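Local coordinates for protein Dot/Icm T4SS effector (Legionella pneumophila subsp. pneumophila, PDB 4HFV) that is a Dot/Icm type IV secretion effector of undetermined biochemical activity, possibly a metaeffector that acts on another effector, at residues 54-59 against 75-80; 136-141 against 150-155. All coordinates share one frame; numbering follows the deposited sequence.

Contact 1: 54-59 against 75-80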
# COMPACT_ATOMS: atom_id res chain seq x y z
N LEU A 54 -13.36 -3.34 23.67
CA LEU A 54 -14.54 -3.18 22.81
C LEU A 54 -14.20 -3.41 21.33
O LEU A 54 -14.96 -4.04 20.59
CB LEU A 54 -15.22 -1.81 23.05
CG LEU A 54 -15.82 -1.62 24.45
CD1 LEU A 54 -16.29 -0.17 24.66
CD2 LEU A 54 -16.98 -2.56 24.58
N VAL A 55 -13.01 -2.99 20.92
CA VAL A 55 -12.61 -3.27 19.54
C VAL A 55 -12.41 -4.74 19.28
O VAL A 55 -12.87 -5.27 18.25
CB VAL A 55 -11.37 -2.49 19.19
CG1 VAL A 55 -10.79 -3.03 17.89
CG2 VAL A 55 -11.79 -1.03 19.05
N LEU A 56 -11.80 -5.45 20.24
CA LEU A 56 -11.66 -6.89 20.13
C LEU A 56 -13.01 -7.59 20.07
O LEU A 56 -13.22 -8.44 19.22
CB LEU A 56 -10.87 -7.46 21.32
CG LEU A 56 -9.36 -7.29 21.23
CD1 LEU A 56 -8.65 -7.48 22.63
CD2 LEU A 56 -8.91 -8.34 20.25
N LEU A 57 -13.92 -7.23 20.97
CA LEU A 57 -15.25 -7.81 20.98
C LEU A 57 -16.07 -7.43 19.74
O LEU A 57 -16.87 -8.25 19.25
CB LEU A 57 -16.00 -7.45 22.28
CG LEU A 57 -15.44 -8.02 23.61
CD1 LEU A 57 -16.18 -7.45 24.86
CD2 LEU A 57 -15.52 -9.49 23.60
N LYS A 58 -15.99 -6.20 19.26
CA LYS A 58 -16.73 -5.85 18.04
C LYS A 58 -16.16 -6.62 16.85
O LYS A 58 -16.91 -7.11 15.99
CB LYS A 58 -16.68 -4.36 17.74
CG LYS A 58 -17.45 -3.96 16.53
CD LYS A 58 -18.96 -4.23 16.62
CE LYS A 58 -19.58 -3.55 17.81
NZ LYS A 58 -21.07 -3.75 17.81
N THR A 59 -14.85 -6.74 16.81
CA THR A 59 -14.18 -7.50 15.75
C THR A 59 -14.70 -8.92 15.75
O THR A 59 -15.09 -9.44 14.72
CB THR A 59 -12.64 -7.36 15.86
OG1 THR A 59 -12.28 -6.04 15.50
CG2 THR A 59 -11.88 -8.34 14.98
N ARG A 75 -6.84 -14.77 10.42
CA ARG A 75 -5.84 -13.75 10.11
C ARG A 75 -6.23 -12.39 10.68
O ARG A 75 -5.40 -11.71 11.30
CB ARG A 75 -5.59 -13.64 8.60
CG ARG A 75 -4.40 -12.70 8.30
CD ARG A 75 -3.87 -12.80 6.86
NE ARG A 75 -3.42 -14.15 6.52
CZ ARG A 75 -4.12 -15.04 5.81
NH1 ARG A 75 -3.59 -16.25 5.59
NH2 ARG A 75 -5.34 -14.75 5.34
N VAL A 76 -7.50 -12.01 10.52
CA VAL A 76 -7.96 -10.77 11.13
C VAL A 76 -7.83 -10.74 12.65
O VAL A 76 -7.29 -9.76 13.22
CB VAL A 76 -9.38 -10.40 10.71
CG1 VAL A 76 -9.85 -9.12 11.44
CG2 VAL A 76 -9.43 -10.18 9.15
N LEU A 77 -8.34 -11.77 13.33
CA LEU A 77 -8.31 -11.74 14.80
C LEU A 77 -6.87 -11.83 15.33
O LEU A 77 -6.52 -11.09 16.23
CB LEU A 77 -9.24 -12.80 15.41
CG LEU A 77 -9.48 -12.72 16.92
CD1 LEU A 77 -10.06 -11.35 17.40
CD2 LEU A 77 -10.38 -13.85 17.39
N ASN A 78 -6.03 -12.70 14.75
CA ASN A 78 -4.63 -12.74 15.16
C ASN A 78 -3.97 -11.38 14.99
O ASN A 78 -3.28 -10.91 15.88
CB ASN A 78 -3.84 -13.77 14.34
CG ASN A 78 -4.02 -15.20 14.84
OD1 ASN A 78 -3.13 -15.75 15.48
ND2 ASN A 78 -5.13 -15.82 14.49
N ALA A 79 -4.17 -10.76 13.82
CA ALA A 79 -3.62 -9.45 13.56
C ALA A 79 -4.04 -8.43 14.63
O ALA A 79 -3.22 -7.68 15.13
CB ALA A 79 -4.00 -8.92 12.12
N LEU A 80 -5.32 -8.35 14.94
CA LEU A 80 -5.75 -7.37 15.94
C LEU A 80 -5.17 -7.67 17.32
O LEU A 80 -4.81 -6.74 18.04
CB LEU A 80 -7.26 -7.37 16.06
CG LEU A 80 -7.85 -6.37 17.04
CD1 LEU A 80 -7.43 -4.95 16.70
CD2 LEU A 80 -9.36 -6.52 16.98
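With CG of L80 anti to its backbone N (chi1 -178°) and OG1 of T59 beside its own, CG2 being left anti to it (chi1 -71°), the two side chains meet tip to tip. Methyl CD2 of L80 is inserted among three residues of helix 49-64. L80 CD2 comes 3.3 Å from T59 OG1, a close approach of a methyl to a hydroxyl. The same L80 CD2 lies 3.8 Å from L56 CD2 and 3.9 Å from V55 CG1. The hydroxyl is not left without a partner in this apolar setting: T59 OG1 donates to V55 O, one turn back, at 2.9 Å. V55 O also accepts from T59 N, and the two donors reach it from opposite faces of the carbonyl plane. Further along, the T59 methyl CG2 lies 4.2 Å from V76 CG1, and L77 CD1 is 4.3 Å from L56 CD2. F133 of helix 120-136 covers T59 and V76, and Y9 and L12 of helix 9-27 touch L77. The axes of segments 54-59 and 75-80 are antiparallel (177°), 10.7 Å apart at their closest: an antiparallel helical hairpin at the heart of an all-helical fold.

Contact 2: 136-141 against 150-155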
# COMPACT_ATOMS: atom_id res chain seq x y z
N SER A 136 -13.62 -2.06 5.56
CA SER A 136 -14.87 -2.69 5.12
C SER A 136 -16.01 -2.37 6.08
O SER A 136 -17.17 -2.49 5.70
CB SER A 136 -14.70 -4.21 4.93
OG SER A 136 -14.85 -4.89 6.18
N HIS A 137 -15.67 -1.93 7.30
CA HIS A 137 -16.65 -1.59 8.32
C HIS A 137 -16.62 -0.11 8.65
O HIS A 137 -17.24 0.29 9.61
CB HIS A 137 -16.44 -2.42 9.60
CG HIS A 137 -16.73 -3.87 9.41
ND1 HIS A 137 -18.00 -4.34 9.17
CD2 HIS A 137 -15.91 -4.95 9.34
CE1 HIS A 137 -17.96 -5.65 8.98
NE2 HIS A 137 -16.69 -6.04 9.07
N VAL A 138 -15.96 0.69 7.82
CA VAL A 138 -16.02 2.14 7.97
C VAL A 138 -16.58 2.83 6.70
O VAL A 138 -17.39 3.74 6.77
CB VAL A 138 -14.62 2.70 8.31
CG1 VAL A 138 -14.66 4.23 8.39
CG2 VAL A 138 -14.11 2.10 9.65
N TYR A 139 -16.13 2.39 5.53
CA TYR A 139 -16.49 3.04 4.26
C TYR A 139 -17.39 2.18 3.37
O TYR A 139 -17.24 0.97 3.30
CB TYR A 139 -15.24 3.37 3.48
CG TYR A 139 -14.21 4.13 4.29
CD1 TYR A 139 -14.46 5.42 4.72
CD2 TYR A 139 -12.98 3.55 4.62
CE1 TYR A 139 -13.52 6.12 5.42
CE2 TYR A 139 -12.05 4.24 5.33
CZ TYR A 139 -12.32 5.53 5.72
OH TYR A 139 -11.40 6.21 6.46
N LYS A 140 -18.29 2.84 2.64
CA LYS A 140 -19.01 2.18 1.56
C LYS A 140 -18.02 1.52 0.60
O LYS A 140 -17.06 2.15 0.16
CB LYS A 140 -19.90 3.20 0.85
CG LYS A 140 -20.89 3.85 1.83
CD LYS A 140 -21.72 4.98 1.18
CE LYS A 140 -22.78 5.51 2.14
NZ LYS A 140 -23.57 6.65 1.60
N ASN A 141 -18.24 0.24 0.32
CA ASN A 141 -17.31 -0.57 -0.50
C ASN A 141 -15.85 -0.52 -0.08
O ASN A 141 -14.96 -0.65 -0.92
CB ASN A 141 -17.42 -0.21 -1.98
CG ASN A 141 -16.93 -1.34 -2.88
OD1 ASN A 141 -16.84 -2.51 -2.46
ND2 ASN A 141 -16.60 -1.00 -4.12
N ASP A 150 -23.40 4.60 7.04
CA ASP A 150 -24.29 5.26 8.02
C ASP A 150 -24.11 4.63 9.41
O ASP A 150 -24.12 5.31 10.44
CB ASP A 150 -25.78 5.15 7.59
CG ASP A 150 -26.25 6.35 6.77
OD1 ASP A 150 -25.54 7.38 6.75
OD2 ASP A 150 -27.36 6.27 6.16
N LYS A 151 -23.98 3.31 9.44
CA LYS A 151 -23.76 2.60 10.69
C LYS A 151 -22.27 2.34 10.88
O LYS A 151 -21.66 1.70 10.04
CB LYS A 151 -24.56 1.30 10.72
CG LYS A 151 -26.03 1.53 10.99
CD LYS A 151 -26.86 0.25 10.96
CE LYS A 151 -28.35 0.56 11.11
NZ LYS A 151 -28.67 1.13 12.44
N GLN A 152 -21.71 2.83 11.98
CA GLN A 152 -20.29 2.71 12.26
C GLN A 152 -20.06 1.77 13.46
O GLN A 152 -20.06 2.21 14.60
CB GLN A 152 -19.70 4.09 12.56
CG GLN A 152 -19.65 5.01 11.36
CD GLN A 152 -18.55 4.64 10.40
OE1 GLN A 152 -17.41 4.41 10.79
NE2 GLN A 152 -18.88 4.60 9.12
N PRO A 153 -19.88 0.46 13.20
CA PRO A 153 -19.71 -0.45 14.35
C PRO A 153 -18.48 -0.08 15.22
O PRO A 153 -18.41 -0.45 16.40
CB PRO A 153 -19.51 -1.81 13.67
CG PRO A 153 -19.08 -1.48 12.20
CD PRO A 153 -19.81 -0.23 11.90
N PHE A 154 -17.50 0.61 14.63
CA PHE A 154 -16.29 0.96 15.36
C PHE A 154 -16.27 2.38 15.93
O PHE A 154 -15.21 2.85 16.35
CB PHE A 154 -15.03 0.68 14.53
CG PHE A 154 -14.75 -0.78 14.36
CD1 PHE A 154 -15.12 -1.44 13.21
CD2 PHE A 154 -14.18 -1.51 15.42
CE1 PHE A 154 -14.91 -2.80 13.06
CE2 PHE A 154 -13.96 -2.88 15.27
CZ PHE A 154 -14.32 -3.53 14.10
N ALA A 155 -17.42 3.04 15.95
CA ALA A 155 -17.56 4.32 16.64
C ALA A 155 -17.67 4.04 18.15
O ALA A 155 -18.73 4.03 18.74
CB ALA A 155 -18.78 5.11 16.12
O HOH W 1 -17.21 1.81 11.93
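Q152 and V138 supply the direct polar link. The Q152 side chain is bent at chi2 (-74°, with CD turned back from the extended course), and its NE2 donates to V138 O at 2.9 Å. The bond is fairly straight, 160° at the hydrogen, and the nitrogen lies in the carbonyl plane on a lone pair of V138 O; that oxygen in turn lies close to the plane of the amide. NE2 has a second acceptor in L149 O, which helps to fix the rotation of the amide.

The other amide atom works through water. One water donates to both Q152 OE1 and H137 O and accepts from F154 N; the water oxygen lies 2.8 Å from Q152 OE1 and 2.8 Å from H137 O. It thereby ties the side chain to the backbones of both segments. The turn presenting these groups is type I, from Q152 to A155, closed by A155 N to Q152 O.

Van der Waals contacts flank the polar link. H137 CB lies 3.8 Å from P153 CG and, at the edge of the F154 ring and in its plane, 3.8 Å from F154 CE1. Two are carbon-to-oxygen approaches: P153 CD sits 3.5 Å from H137 O, and V138 CG1 is 3.7 Å from Q152 OE1. V138 CG1 also lies over the centre of one face of the Y139 ring. L62 of helix 49-64 touches H137 and F154, V161 of helix 161-188 touches V138 and F154, and Y139 packs on I180 of the second subunit.

In the stretch linking the two segments, L149 and G147 pair by backbone hydrogen bonds with V138 and K140. The arrangement is that of an irregular hairpin-like loop without regular strands, closed at its base by a glutamine amide and a bridging water, in the connection from helix 120-136 to helix 161-188.

Overall arrangement
Contact 1 precedes contact 2 along the chain, and their centres are about 15 Å apart. The first lies about 5 Å from the centre of the chain, between helices 49-64 and 70-90; the centre of the second lies about 17 Å out, in the connection from helix 120-136 to helix 161-188. They nevertheless touch: F154 CZ packs 3.5 Å from T59 OG1, and P153 O lies 3.6 Å from K58 CE. F133 of helix 120-136 touches residues of both contacts, adding H137 and F154 in the loop. The long loop is thus packed onto the helical core. Both contacts lie away from the succinate-binding residues S169, H173 and R176 on helix 161-188.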